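Local atomic coordinates of extracellular solute-binding protein family 1 (Alicyclobacillus acidocaldarius subsp. acidocaldarius, PDB entry 4OVJ), a protein that probably captures a solute outside the cell for delivery to a membrane transporter, as bacterial family 1 solute-binding proteins generally do. Residues Leu42-Ala47 and Asn315-Asn320; Lys108-Ser113 and Tyr130-Ala135; Trp298-Lys303 and Gln309-Val314; Asp34-Ala39 and Gly328-Ile333; Gly63-Tyr68 and Asp88-Asp93. All blocks are in the same frame, centred on the assembly; numbering follows the deposited sequence.

From the N terminus, strand 25-31 runs into helix 35-51, whose first turn opens contact 4 and whose next turns open contact 1. Contact 5 (63-68 with 88-93) then closes a short loop around strand 84-87, and contact 2 (108-113 with 130-135) closes another as the chain enters strand 128-144. After a long excursion, contact 3 forms a tight local loop between strand 293-300 and helix 307-319. The same helix closes contact 1, and the loop after helix 321-327 closes contact 4. Contacts 5, 2 and 3 thus stand in series within contact 1, itself nested in contact 4, and none cross. Together they tie helices 35-51 and 307-319 and nearby loops to the sheet of one lobe.

Contact 1 (Leu42-Ala47 and Asn315-Asn320); sequences LAAVKA and NFLLNN
Phe-316 and Leu-317 of helix 307-319 lean on Ala-44 and Ala-47 of helix 35-51, a helix-on-helix contact within an alpha/beta lobe of the periplasmic binding protein fold. The two segment axes pass 10.7 Å apart at 114°, and small alanines on one side accept the larger side chains of the other. Ala-44 sits in the densest part: its CB meets Leu-317 CD2 at 4.1 Å, while its carbonyl O lies 3.7 Å from Phe-316 CE2, and residues of helix 321-327 close over it. With CG anti to the backbone N (chi1 -180°), Phe-316 sends its ring across to the partner helix, where CZ reaches Ala-47 CB at 4.0 Å. One ring face carries Asn-320 CB, 3.4 Å above the plane and toward the rim, and the ring of Phe-48 meets it edge-to-face. Packing thins toward Ala-47, which is only partly covered, and its neighbour Lys-46 extends away from the interface toward solvent. On the far side of helix 307-319 the chemistry turns polar: Asn-319 ND2 donates to Asn-315 OD1 at 3.0 Å, approaching from 43° above the carbonyl plane.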
# COMPACT_ATOMS: atom_id res chain seq x y z
N LEU A 42 -8.70 18.61 -8.65
CA LEU A 42 -9.46 19.66 -9.32
C LEU A 42 -9.69 19.34 -10.79
O LEU A 42 -10.75 19.65 -11.33
CB LEU A 42 -8.79 21.03 -9.14
CG LEU A 42 -8.72 21.52 -7.70
CD1 LEU A 42 -8.03 22.86 -7.67
CD2 LEU A 42 -10.10 21.58 -7.04
N ALA A 43 -8.73 18.69 -11.44
CA ALA A 43 -8.92 18.29 -12.83
C ALA A 43 -10.00 17.21 -12.95
O ALA A 43 -10.77 17.21 -13.90
CB ALA A 43 -7.62 17.80 -13.44
N ALA A 44 -10.06 16.30 -11.99
CA ALA A 44 -11.10 15.28 -12.00
C ALA A 44 -12.49 15.90 -11.77
O ALA A 44 -13.45 15.52 -12.42
CB ALA A 44 -10.82 14.20 -10.96
N VAL A 45 -12.57 16.88 -10.88
CA VAL A 45 -13.81 17.61 -10.62
C VAL A 45 -14.25 18.38 -11.87
O VAL A 45 -15.44 18.41 -12.19
CB VAL A 45 -13.65 18.57 -9.43
CG1 VAL A 45 -14.84 19.51 -9.32
CG2 VAL A 45 -13.51 17.77 -8.15
N LYS A 46 -13.30 18.99 -12.57
CA LYS A 46 -13.61 19.66 -13.83
C LYS A 46 -14.27 18.70 -14.81
O LYS A 46 -15.29 19.03 -15.43
CB LYS A 46 -12.36 20.30 -14.46
CG LYS A 46 -12.58 20.90 -15.85
CD LYS A 46 -11.34 21.61 -16.37
CE LYS A 46 -11.66 22.44 -17.62
NZ LYS A 46 -10.43 23.06 -18.17
N ALA A 47 -13.71 17.50 -14.95
CA ALA A 47 -14.26 16.50 -15.85
C ALA A 47 -15.66 16.07 -15.41
O ALA A 47 -16.58 15.93 -16.24
CB ALA A 47 -13.33 15.31 -15.96
N ASN A 315 -18.87 7.28 -7.76
CA ASN A 315 -18.74 6.30 -8.82
C ASN A 315 -17.92 6.81 -9.99
O ASN A 315 -17.14 6.05 -10.57
CB ASN A 315 -20.11 5.88 -9.34
CG ASN A 315 -19.99 4.73 -10.30
OD1 ASN A 315 -19.54 3.64 -9.93
ND2 ASN A 315 -20.35 4.97 -11.56
N PHE A 316 -18.10 8.09 -10.32
CA PHE A 316 -17.33 8.76 -11.36
C PHE A 316 -15.83 8.76 -11.02
O PHE A 316 -14.99 8.37 -11.84
CB PHE A 316 -17.82 10.20 -11.56
CG PHE A 316 -17.07 10.96 -12.62
CD1 PHE A 316 -17.49 10.90 -13.95
CD2 PHE A 316 -15.97 11.75 -12.30
CE1 PHE A 316 -16.83 11.61 -14.93
CE2 PHE A 316 -15.29 12.46 -13.28
CZ PHE A 316 -15.73 12.38 -14.60
N LEU A 317 -15.50 9.14 -9.80
CA LEU A 317 -14.10 9.15 -9.37
C LEU A 317 -13.49 7.76 -9.42
O LEU A 317 -12.33 7.61 -9.79
CB LEU A 317 -13.95 9.70 -7.95
CG LEU A 317 -14.33 11.17 -7.79
CD1 LEU A 317 -14.22 11.54 -6.31
CD2 LEU A 317 -13.49 12.08 -8.67
N LEU A 318 -14.27 6.75 -9.08
CA LEU A 318 -13.79 5.38 -9.07
C LEU A 318 -13.65 4.78 -10.45
O LEU A 318 -12.67 4.09 -10.71
CB LEU A 318 -14.71 4.48 -8.23
CG LEU A 318 -14.76 4.75 -6.73
CD1 LEU A 318 -15.95 4.02 -6.13
CD2 LEU A 318 -13.47 4.31 -6.05
N ASN A 319 -14.63 5.00 -11.30
CA ASN A 319 -14.81 4.18 -12.52
C ASN A 319 -14.75 4.90 -13.85
O ASN A 319 -14.70 4.25 -14.90
CB ASN A 319 -16.13 3.41 -12.43
CG ASN A 319 -16.07 2.26 -11.45
OD1 ASN A 319 -15.14 1.46 -11.48
ND2 ASN A 319 -17.04 2.19 -10.56
N ASN A 320 -14.78 6.22 -13.84
CA ASN A 320 -14.81 6.94 -15.10
C ASN A 320 -13.40 7.13 -15.64
O ASN A 320 -12.50 7.49 -14.90
CB ASN A 320 -15.51 8.28 -14.93
CG ASN A 320 -15.64 9.02 -16.24
OD1 ASN A 320 -14.72 9.71 -16.65
ND2 ASN A 320 -16.77 8.87 -16.90

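Contact 2 (Lys108-Ser113 and Tyr130-Ala135); sequences KGINIS and YGIPNA
A single methyl carries this whole contact: CD1 of Ile-132 receives both Ile-110 and Ile-112. Ile-110 and Ile-132 reach toward each other tip to tip, CG2 of Ile-110 standing 3.6 Å from CD1 of Ile-132. Ile-112 comes instead at about a right angle, offering CG2 to Ile-132 CD1 at 4.2 Å. Its chi1 of 60° wedges CG1 between the backbone N and the carbonyl carbon, leaving CG2 beside the N. An Asx turn from Asn-111 to Ser-113 carries Ile-112 at its middle, Asn-111 OD1 accepting from Ser-113 N at 3.0 Å. The same oxygen takes Ser-113 OG at 2.6 Å, in the carbonyl plane and on a lone pair. Loop 108-113 packs on Ile-132 of strand 128-144, with Leu-318 of helix 307-319 also touching Ile-110 and Ile-132. The backbone of Asn-111 bonds to the side chains of Asn-315 and Asn-319. The isoleucines therefore supply nondirectional apolar contact, whereas the polar bonds to that helix are likely to set the position of the loop.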
# COMPACT_ATOMS: atom_id res chain seq x y z
N LYS A 108 -27.01 1.71 -4.94
CA LYS A 108 -27.44 1.52 -6.33
C LYS A 108 -26.52 2.21 -7.35
O LYS A 108 -26.31 1.70 -8.45
CB LYS A 108 -28.89 2.01 -6.50
CG LYS A 108 -29.35 2.20 -7.94
CD LYS A 108 -29.21 0.93 -8.77
CE LYS A 108 -28.77 1.19 -10.21
NZ LYS A 108 -28.00 0.03 -10.75
N GLY A 109 -25.98 3.36 -6.99
CA GLY A 109 -25.21 4.17 -7.94
C GLY A 109 -23.72 3.93 -8.01
O GLY A 109 -23.04 4.56 -8.82
N ILE A 110 -23.19 3.03 -7.18
CA ILE A 110 -21.75 2.77 -7.18
C ILE A 110 -21.47 1.38 -7.72
O ILE A 110 -21.96 0.37 -7.20
CB ILE A 110 -21.12 2.93 -5.78
CG1 ILE A 110 -21.46 4.30 -5.18
CG2 ILE A 110 -19.60 2.81 -5.87
CD1 ILE A 110 -20.95 4.53 -3.78
N ASN A 111 -20.69 1.32 -8.79
CA ASN A 111 -20.32 0.06 -9.40
C ASN A 111 -19.07 -0.47 -8.71
O ASN A 111 -17.97 0.00 -8.97
CB ASN A 111 -20.08 0.24 -10.90
CG ASN A 111 -19.65 -1.04 -11.58
OD1 ASN A 111 -19.73 -2.12 -11.01
ND2 ASN A 111 -19.18 -0.91 -12.82
N ILE A 112 -19.25 -1.45 -7.83
CA ILE A 112 -18.13 -2.06 -7.12
C ILE A 112 -17.69 -3.37 -7.74
O ILE A 112 -16.81 -4.03 -7.21
CB ILE A 112 -18.43 -2.25 -5.63
CG1 ILE A 112 -19.65 -3.18 -5.43
CG2 ILE A 112 -18.57 -0.89 -4.98
CD1 ILE A 112 -19.77 -3.77 -4.05
N SER A 113 -18.26 -3.73 -8.90
CA SER A 113 -17.88 -4.95 -9.61
C SER A 113 -16.45 -4.88 -10.16
O SER A 113 -15.86 -5.91 -10.50
CB SER A 113 -18.88 -5.25 -10.75
OG SER A 113 -18.69 -4.37 -11.85
N TYR A 130 -18.20 1.85 4.72
CA TYR A 130 -18.20 3.30 4.97
C TYR A 130 -17.21 4.12 4.15
O TYR A 130 -17.18 5.34 4.24
CB TYR A 130 -18.02 3.54 6.47
CG TYR A 130 -19.21 2.99 7.22
CD1 TYR A 130 -20.43 3.65 7.21
CD2 TYR A 130 -19.12 1.80 7.93
CE1 TYR A 130 -21.53 3.16 7.89
CE2 TYR A 130 -20.21 1.29 8.61
CZ TYR A 130 -21.41 1.98 8.59
OH TYR A 130 -22.49 1.47 9.26
N GLY A 131 -16.40 3.44 3.37
CA GLY A 131 -15.49 4.10 2.45
C GLY A 131 -15.08 3.13 1.38
O GLY A 131 -15.02 1.93 1.61
N ILE A 132 -14.81 3.65 0.19
CA ILE A 132 -14.30 2.84 -0.90
C ILE A 132 -12.87 3.29 -1.23
O ILE A 132 -12.62 4.48 -1.47
CB ILE A 132 -15.21 2.91 -2.12
CG1 ILE A 132 -16.63 2.42 -1.71
CG2 ILE A 132 -14.64 2.04 -3.23
CD1 ILE A 132 -17.67 2.56 -2.79
N PRO A 133 -11.91 2.35 -1.19
CA PRO A 133 -10.53 2.72 -1.50
C PRO A 133 -10.46 3.35 -2.87
O PRO A 133 -11.15 2.90 -3.79
CB PRO A 133 -9.79 1.38 -1.47
CG PRO A 133 -10.57 0.56 -0.50
CD PRO A 133 -12.00 0.93 -0.78
N ASN A 134 -9.67 4.40 -3.00
CA ASN A 134 -9.59 5.12 -4.26
C ASN A 134 -8.33 4.81 -5.07
O ASN A 134 -8.26 5.11 -6.26
CB ASN A 134 -9.78 6.63 -4.06
CG ASN A 134 -8.73 7.27 -3.17
OD1 ASN A 134 -7.66 6.72 -2.93
ND2 ASN A 134 -9.05 8.47 -2.68
N ALA A 135 -7.35 4.18 -4.44
CA ALA A 135 -6.09 3.84 -5.08
C ALA A 135 -5.38 2.79 -4.25
O ALA A 135 -5.65 2.64 -3.06
CB ALA A 135 -5.21 5.07 -5.24

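Contact 3 (Trp298-Lys303 and Gln309-Val314); sequences WSIYSK and QAELFV
Beside its indole, Trp-298 CB meets Val-314 CG1 at 3.9 Å, with that methyl oblique to the ring, while Leu-317 and Leu-318 also touch the side chain. A second flat group, the Tyr-301 ring, has Lys-303 N over the centre of one face, 3.7 Å above the plane. These belong to a beta-alpha unit in which helix 307-319 lies against the sheet, antiparallel to strand 293-300 at 176°. Ile-300 makes most of the strand's contact with the helix. Its CG2 rests on Ala-310 CB at 3.7 Å, and CG1, anti to the carbonyl carbon (chi1 -62°), is directed at Val-314 CG2, 4.0 Å away. Shortening Ile-300 to an alanine would probably open a gap between strand and helix, leaving Ala-310 CB and Val-314 CG2 without the isoleucine branches that rest on them. Glu-311 OE1 accepts from Gly-109 N of the neighbouring loop. The end of the isoleucine reaches the helix backbone itself, CD1 lying 3.8 Å from Glu-311 N.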
# COMPACT_ATOMS: atom_id res chain seq x y z
N TRP A 298 -12.87 7.17 -0.53
CA TRP A 298 -13.98 8.10 -0.69
C TRP A 298 -15.10 7.68 0.26
O TRP A 298 -15.50 6.52 0.27
CB TRP A 298 -14.55 8.09 -2.11
CG TRP A 298 -13.58 8.33 -3.20
CD1 TRP A 298 -13.40 7.55 -4.30
CD2 TRP A 298 -12.65 9.42 -3.34
NE1 TRP A 298 -12.44 8.07 -5.11
CE2 TRP A 298 -11.96 9.22 -4.55
CE3 TRP A 298 -12.34 10.54 -2.56
CZ2 TRP A 298 -10.96 10.09 -4.98
CZ3 TRP A 298 -11.36 11.40 -3.00
CH2 TRP A 298 -10.69 11.17 -4.20
N SER A 299 -15.60 8.64 1.03
CA SER A 299 -16.72 8.42 1.93
C SER A 299 -17.77 9.51 1.68
O SER A 299 -17.47 10.59 1.16
CB SER A 299 -16.25 8.46 3.38
OG SER A 299 -15.40 7.36 3.72
N ILE A 300 -19.00 9.22 2.07
CA ILE A 300 -20.12 10.14 1.92
C ILE A 300 -20.70 10.43 3.31
O ILE A 300 -20.81 9.54 4.15
CB ILE A 300 -21.20 9.56 0.99
CG1 ILE A 300 -20.63 9.35 -0.41
CG2 ILE A 300 -22.43 10.48 0.91
CD1 ILE A 300 -21.54 8.61 -1.36
N TYR A 301 -21.07 11.69 3.54
CA TYR A 301 -21.69 12.10 4.79
C TYR A 301 -23.01 11.36 5.00
O TYR A 301 -23.86 11.34 4.11
CB TYR A 301 -21.95 13.60 4.75
CG TYR A 301 -22.48 14.23 6.01
CD1 TYR A 301 -22.11 13.78 7.27
CD2 TYR A 301 -23.32 15.35 5.93
CE1 TYR A 301 -22.59 14.40 8.42
CE2 TYR A 301 -23.79 15.97 7.06
CZ TYR A 301 -23.43 15.50 8.30
OH TYR A 301 -23.91 16.14 9.43
N SER A 302 -23.20 10.80 6.20
CA SER A 302 -24.41 10.06 6.49
C SER A 302 -25.66 10.92 6.31
O SER A 302 -26.72 10.40 6.00
CB SER A 302 -24.39 9.53 7.93
OG SER A 302 -24.19 10.60 8.83
N LYS A 303 -25.53 12.22 6.54
CA LYS A 303 -26.68 13.12 6.52
C LYS A 303 -26.74 13.99 5.28
O LYS A 303 -27.44 15.00 5.27
CB LYS A 303 -26.70 13.98 7.78
CG LYS A 303 -26.80 13.16 9.05
CD LYS A 303 -26.79 14.09 10.25
CE LYS A 303 -26.41 13.38 11.53
NZ LYS A 303 -26.26 14.41 12.60
N GLN A 309 -26.84 11.73 -5.85
CA GLN A 309 -25.82 12.49 -6.59
C GLN A 309 -24.43 12.25 -5.98
O GLN A 309 -23.44 12.19 -6.71
CB GLN A 309 -26.16 13.97 -6.60
CG GLN A 309 -27.40 14.33 -7.41
CD GLN A 309 -28.70 14.32 -6.60
OE1 GLN A 309 -28.78 13.75 -5.51
NE2 GLN A 309 -29.72 14.98 -7.14
N ALA A 310 -24.36 12.08 -4.66
CA ALA A 310 -23.08 11.79 -3.99
C ALA A 310 -22.52 10.44 -4.48
O ALA A 310 -21.33 10.33 -4.78
CB ALA A 310 -23.25 11.78 -2.48
N GLU A 311 -23.39 9.44 -4.58
CA GLU A 311 -23.00 8.13 -5.09
C GLU A 311 -22.53 8.25 -6.55
O GLU A 311 -21.53 7.65 -6.91
CB GLU A 311 -24.16 7.13 -5.03
CG GLU A 311 -24.60 6.69 -3.64
CD GLU A 311 -25.87 5.82 -3.69
OE1 GLU A 311 -26.17 5.20 -4.75
OE2 GLU A 311 -26.57 5.74 -2.68
N LEU A 312 -23.24 9.02 -7.35
CA LEU A 312 -22.86 9.23 -8.74
C LEU A 312 -21.47 9.88 -8.85
O LEU A 312 -20.66 9.50 -9.70
CB LEU A 312 -23.93 10.07 -9.42
CG LEU A 312 -23.87 10.27 -10.93
CD1 LEU A 312 -25.18 10.83 -11.43
CD2 LEU A 312 -22.71 11.19 -11.22
N PHE A 313 -21.18 10.83 -7.97
CA PHE A 313 -19.87 11.48 -7.95
C PHE A 313 -18.76 10.50 -7.54
O PHE A 313 -17.72 10.41 -8.19
CB PHE A 313 -19.89 12.69 -7.02
CG PHE A 313 -18.58 13.42 -6.95
CD1 PHE A 313 -18.04 14.03 -8.07
CD2 PHE A 313 -17.89 13.50 -5.77
CE1 PHE A 313 -16.84 14.71 -7.99
CE2 PHE A 313 -16.69 14.16 -5.68
CZ PHE A 313 -16.16 14.78 -6.79
N VAL A 314 -18.98 9.76 -6.47
CA VAL A 314 -18.01 8.77 -6.03
C VAL A 314 -17.79 7.71 -7.13
O VAL A 314 -16.66 7.34 -7.42
CB VAL A 314 -18.42 8.13 -4.69
CG1 VAL A 314 -17.56 6.93 -4.36
CG2 VAL A 314 -18.29 9.18 -3.59

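Contact 4 (Asp34-Ala39 and Gly328-Ile333); sequences DAKEEA and GLVRGI
Val-330 pushes its two methyls into the angle between Lys-36 and Glu-37 on the first turn of helix 35-51, a turn closed by a capping box. Both helix side chains slant across the valine. Glu-37 CG meets Val-330 CG1 at 3.4 Å, a tight carbon-carbon approach. Lys-36 lies along both methyls, its CG near the two and its chain, bent at chi2 (58°), bringing CE to within 4.0 Å of Val-330 CG2, so that the aliphatic part of an exposed lysine covers the valine. The capping box fixes the direction of Glu-37. Asp-34 OD1 accepts from Glu-37 N at 2.9 Å, met nearly end-on, and Asp-34 N returns a bond of 2.9 Å to Glu-37 OE1 from above the carboxylate plane. With its carboxylate drawn back to the helix start, Glu-37 presents its methylene CG to the valine. On the loop side, Gly-332 N bonds to Leu-329 O at 3.1 Å, closing the turn that presents Val-330 and Arg-331. The guanidinium of Arg-331 is engaged by Gln-296, Gln-86 and Thr-41, linking the loop to the sheet and to the helix. Glu-37 OE2 and Arg-331 NE, 6.4 Å apart, could at most attract one another weakly. The same guanidinium comes obliquely to the helix backbone, Arg-331 NH1 lying 4.2 Å from Glu-37 O, too long for a bond.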
# COMPACT_ATOMS: atom_id res chain seq x y z
N ASP A 34 -1.02 17.30 -1.06
CA ASP A 34 -0.03 18.29 -1.46
C ASP A 34 -0.51 19.03 -2.72
O ASP A 34 -1.63 18.83 -3.18
CB ASP A 34 1.35 17.63 -1.65
CG ASP A 34 1.37 16.56 -2.74
OD1 ASP A 34 0.42 16.47 -3.55
OD2 ASP A 34 2.35 15.79 -2.78
N ALA A 35 0.34 19.88 -3.28
CA ALA A 35 -0.07 20.68 -4.42
C ALA A 35 -0.43 19.82 -5.65
O ALA A 35 -1.40 20.11 -6.36
CB ALA A 35 1.01 21.69 -4.76
N LYS A 36 0.33 18.76 -5.88
CA LYS A 36 0.10 17.88 -7.02
C LYS A 36 -1.24 17.14 -6.87
O LYS A 36 -2.02 17.05 -7.82
CB LYS A 36 1.26 16.89 -7.16
CG LYS A 36 1.10 15.86 -8.27
CD LYS A 36 0.93 16.48 -9.64
CE LYS A 36 1.17 15.45 -10.73
NZ LYS A 36 0.81 15.96 -12.08
N GLU A 37 -1.50 16.63 -5.67
CA GLU A 37 -2.75 15.97 -5.37
C GLU A 37 -3.94 16.92 -5.52
O GLU A 37 -4.97 16.54 -6.08
CB GLU A 37 -2.70 15.33 -3.96
CG GLU A 37 -1.76 14.12 -3.94
CD GLU A 37 -1.16 13.75 -2.59
OE1 GLU A 37 -1.35 14.44 -1.58
OE2 GLU A 37 -0.45 12.72 -2.55
N GLU A 38 -3.78 18.17 -5.05
CA GLU A 38 -4.83 19.18 -5.25
C GLU A 38 -5.12 19.39 -6.74
O GLU A 38 -6.28 19.38 -7.16
CB GLU A 38 -4.47 20.52 -4.60
CG GLU A 38 -5.59 21.54 -4.71
CD GLU A 38 -5.19 22.95 -4.32
OE1 GLU A 38 -3.98 23.22 -4.14
OE2 GLU A 38 -6.10 23.80 -4.19
N ALA A 39 -4.07 19.56 -7.54
CA ALA A 39 -4.24 19.84 -8.95
C ALA A 39 -4.99 18.71 -9.67
O ALA A 39 -5.93 18.97 -10.40
CB ALA A 39 -2.87 20.08 -9.59
N GLY A 328 -4.63 10.23 -12.52
CA GLY A 328 -3.37 9.56 -12.78
C GLY A 328 -2.99 8.54 -11.72
O GLY A 328 -3.85 7.83 -11.19
N LEU A 329 -1.69 8.50 -11.41
CA LEU A 329 -1.13 7.55 -10.46
C LEU A 329 -0.68 8.25 -9.18
O LEU A 329 0.01 7.68 -8.35
CB LEU A 329 0.05 6.79 -11.09
CG LEU A 329 -0.35 5.57 -11.92
CD1 LEU A 329 -0.75 5.98 -13.32
CD2 LEU A 329 0.80 4.57 -11.97
N VAL A 330 -1.13 9.49 -9.00
CA VAL A 330 -0.67 10.33 -7.93
C VAL A 330 -0.92 9.69 -6.54
O VAL A 330 -0.03 9.65 -5.70
CB VAL A 330 -1.34 11.75 -8.06
CG1 VAL A 330 -0.94 12.64 -6.90
CG2 VAL A 330 -0.97 12.39 -9.40
N ARG A 331 -2.12 9.15 -6.34
CA ARG A 331 -2.48 8.50 -5.06
C ARG A 331 -2.10 7.01 -4.99
O ARG A 331 -2.19 6.39 -3.92
CB ARG A 331 -3.97 8.62 -4.84
CG ARG A 331 -4.45 10.02 -4.54
CD ARG A 331 -5.96 10.02 -4.55
NE ARG A 331 -6.56 11.23 -3.97
CZ ARG A 331 -6.74 12.39 -4.60
NH1 ARG A 331 -6.35 12.57 -5.86
NH2 ARG A 331 -7.31 13.39 -3.96
N GLY A 332 -1.71 6.45 -6.12
CA GLY A 332 -1.44 5.03 -6.24
C GLY A 332 -2.04 4.47 -7.51
O GLY A 332 -2.44 5.20 -8.42
N ILE A 333 -2.10 3.14 -7.58
CA ILE A 333 -2.67 2.45 -8.72
C ILE A 333 -4.19 2.56 -8.68
O ILE A 333 -4.79 2.39 -7.62
CB ILE A 333 -2.27 0.97 -8.69
CG1 ILE A 333 -0.75 0.87 -8.79
CG2 ILE A 333 -2.92 0.22 -9.84
CD1 ILE A 333 -0.21 1.74 -9.90

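Contact 5 (Gly63-Tyr68 and Asp88-Asp93); sequences GPFNQY and DYEYID
The first turn of helix 65-77 meets an Asx turn leading toward helix 92-98, with the ring of Phe-65 set against Asp-88, Glu-90 and Tyr-91. Asp-88 stands at the ring's edge, its CG near the ring plane and 3.5 Å from Phe-65 CE2, while the carboxylate is turned 89° to the ring. The slightly positive ring hydrogens along that edge probably interact favourably with the carboxylate. Phe-65 gets there with CG anti to the backbone N (chi1 -175°). In the Asx turn, Asp-88 OD2 accepts from Glu-90 N at 3.0 Å, from above the carboxylate plane. Placing an alanine at Asp-88 would probably leave Glu-90 N without this acceptor, free the turn to shift and strip the CE2 edge of Phe-65 of the carboxylate lying against it. Strands 55-61 and 84-87 both pair in parallel with 25-31, and helix 65-77 joins them as a beta-alpha-beta crossover; both segments follow the C-terminal ends of those strands, where proteins of this superfamily commonly form the ligand cleft. Trp-32 adds an edge-to-face partner for Phe-65. From the other segment, Tyr-91 CE2 approaches Phe-65 CZ at 3.8 Å, and Glu-90 CG lies 4.0 Å above the centre of the Tyr-91 ring. Glu-90 OE1 comes obliquely to Phe-65 CZ at 4.0 Å, carboxylate and ring planes 26° apart.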
# COMPACT_ATOMS: atom_id res chain seq x y z
N GLY A 63 -5.88 21.26 2.71
CA GLY A 63 -4.42 21.30 2.88
C GLY A 63 -3.85 19.92 3.15
O GLY A 63 -4.45 18.91 2.81
N PRO A 64 -2.68 19.86 3.78
CA PRO A 64 -2.08 18.56 4.11
C PRO A 64 -2.91 17.74 5.10
O PRO A 64 -3.78 18.27 5.80
CB PRO A 64 -0.73 18.94 4.73
CG PRO A 64 -0.47 20.35 4.33
CD PRO A 64 -1.82 20.98 4.21
N PHE A 65 -2.60 16.45 5.14
CA PHE A 65 -3.29 15.44 5.95
C PHE A 65 -3.71 15.91 7.35
O PHE A 65 -4.88 15.91 7.68
CB PHE A 65 -2.39 14.19 6.04
CG PHE A 65 -3.01 13.00 6.75
CD1 PHE A 65 -2.87 12.85 8.11
CD2 PHE A 65 -3.66 12.01 6.02
CE1 PHE A 65 -3.43 11.75 8.75
CE2 PHE A 65 -4.20 10.90 6.65
CZ PHE A 65 -4.09 10.77 8.02
N ASN A 66 -2.74 16.32 8.16
CA ASN A 66 -3.05 16.66 9.55
C ASN A 66 -3.96 17.89 9.65
O ASN A 66 -4.89 17.92 10.47
CB ASN A 66 -1.77 16.88 10.34
CG ASN A 66 -1.04 15.59 10.65
OD1 ASN A 66 -1.65 14.54 10.84
ND2 ASN A 66 0.29 15.66 10.72
N GLN A 67 -3.71 18.88 8.81
CA GLN A 67 -4.53 20.09 8.80
C GLN A 67 -5.96 19.75 8.43
O GLN A 67 -6.91 20.20 9.08
CB GLN A 67 -3.98 21.11 7.80
CG GLN A 67 -4.72 22.44 7.83
CD GLN A 67 -4.18 23.42 6.82
OE1 GLN A 67 -4.94 24.12 6.15
NE2 GLN A 67 -2.86 23.47 6.69
N TYR A 68 -6.11 18.93 7.40
CA TYR A 68 -7.42 18.49 6.93
C TYR A 68 -8.20 17.78 8.03
O TYR A 68 -9.33 18.15 8.32
CB TYR A 68 -7.27 17.57 5.74
CG TYR A 68 -8.53 16.86 5.31
CD1 TYR A 68 -9.50 17.51 4.56
CD2 TYR A 68 -8.72 15.52 5.61
CE1 TYR A 68 -10.65 16.85 4.15
CE2 TYR A 68 -9.85 14.84 5.18
CZ TYR A 68 -10.81 15.52 4.46
OH TYR A 68 -11.91 14.85 4.01
N ASP A 88 -9.24 8.43 5.53
CA ASP A 88 -8.05 7.62 5.72
C ASP A 88 -8.35 6.41 6.61
O ASP A 88 -9.21 6.45 7.50
CB ASP A 88 -6.93 8.43 6.37
CG ASP A 88 -5.60 7.66 6.37
OD1 ASP A 88 -4.98 7.54 5.28
OD2 ASP A 88 -5.19 7.17 7.44
N TYR A 89 -7.61 5.33 6.36
CA TYR A 89 -7.75 4.09 7.12
C TYR A 89 -7.64 4.30 8.63
O TYR A 89 -8.34 3.63 9.40
CB TYR A 89 -6.71 3.07 6.63
CG TYR A 89 -6.97 1.63 7.03
CD1 TYR A 89 -8.23 1.05 6.87
CD2 TYR A 89 -5.95 0.85 7.54
CE1 TYR A 89 -8.46 -0.27 7.23
CE2 TYR A 89 -6.16 -0.47 7.90
CZ TYR A 89 -7.42 -1.03 7.75
OH TYR A 89 -7.63 -2.33 8.11
N GLU A 90 -6.77 5.21 9.05
CA GLU A 90 -6.57 5.54 10.47
C GLU A 90 -7.84 6.07 11.17
O GLU A 90 -8.03 5.85 12.38
CB GLU A 90 -5.44 6.58 10.60
CG GLU A 90 -5.22 7.08 12.03
CD GLU A 90 -4.00 7.98 12.19
OE1 GLU A 90 -3.37 8.36 11.17
OE2 GLU A 90 -3.68 8.31 13.36
N TYR A 91 -8.67 6.79 10.43
CA TYR A 91 -9.79 7.52 11.01
C TYR A 91 -11.18 6.99 10.67
O TYR A 91 -12.18 7.42 11.27
CB TYR A 91 -9.71 8.97 10.59
CG TYR A 91 -8.53 9.72 11.19
CD1 TYR A 91 -8.38 9.82 12.57
CD2 TYR A 91 -7.57 10.30 10.39
CE1 TYR A 91 -7.30 10.50 13.12
CE2 TYR A 91 -6.50 10.99 10.92
CZ TYR A 91 -6.37 11.08 12.28
OH TYR A 91 -5.30 11.77 12.79
N ILE A 92 -11.27 6.05 9.74
CA ILE A 92 -12.57 5.63 9.25
C ILE A 92 -13.41 4.98 10.35
O ILE A 92 -14.62 5.22 10.41
CB ILE A 92 -12.45 4.74 7.99
CG1 ILE A 92 -13.83 4.54 7.35
CG2 ILE A 92 -11.76 3.42 8.30
CD1 ILE A 92 -13.76 4.01 5.94
N ASP A 93 -12.78 4.21 11.24
CA ASP A 93 -13.53 3.56 12.33
C ASP A 93 -14.22 4.61 13.18
O ASP A 93 -15.41 4.47 13.51
CB ASP A 93 -12.61 2.70 13.21
CG ASP A 93 -13.36 2.08 14.39
OD1 ASP A 93 -14.06 1.07 14.18
OD2 ASP A 93 -13.22 2.59 15.53
O HOH W 1 -4.26 13.78 11.42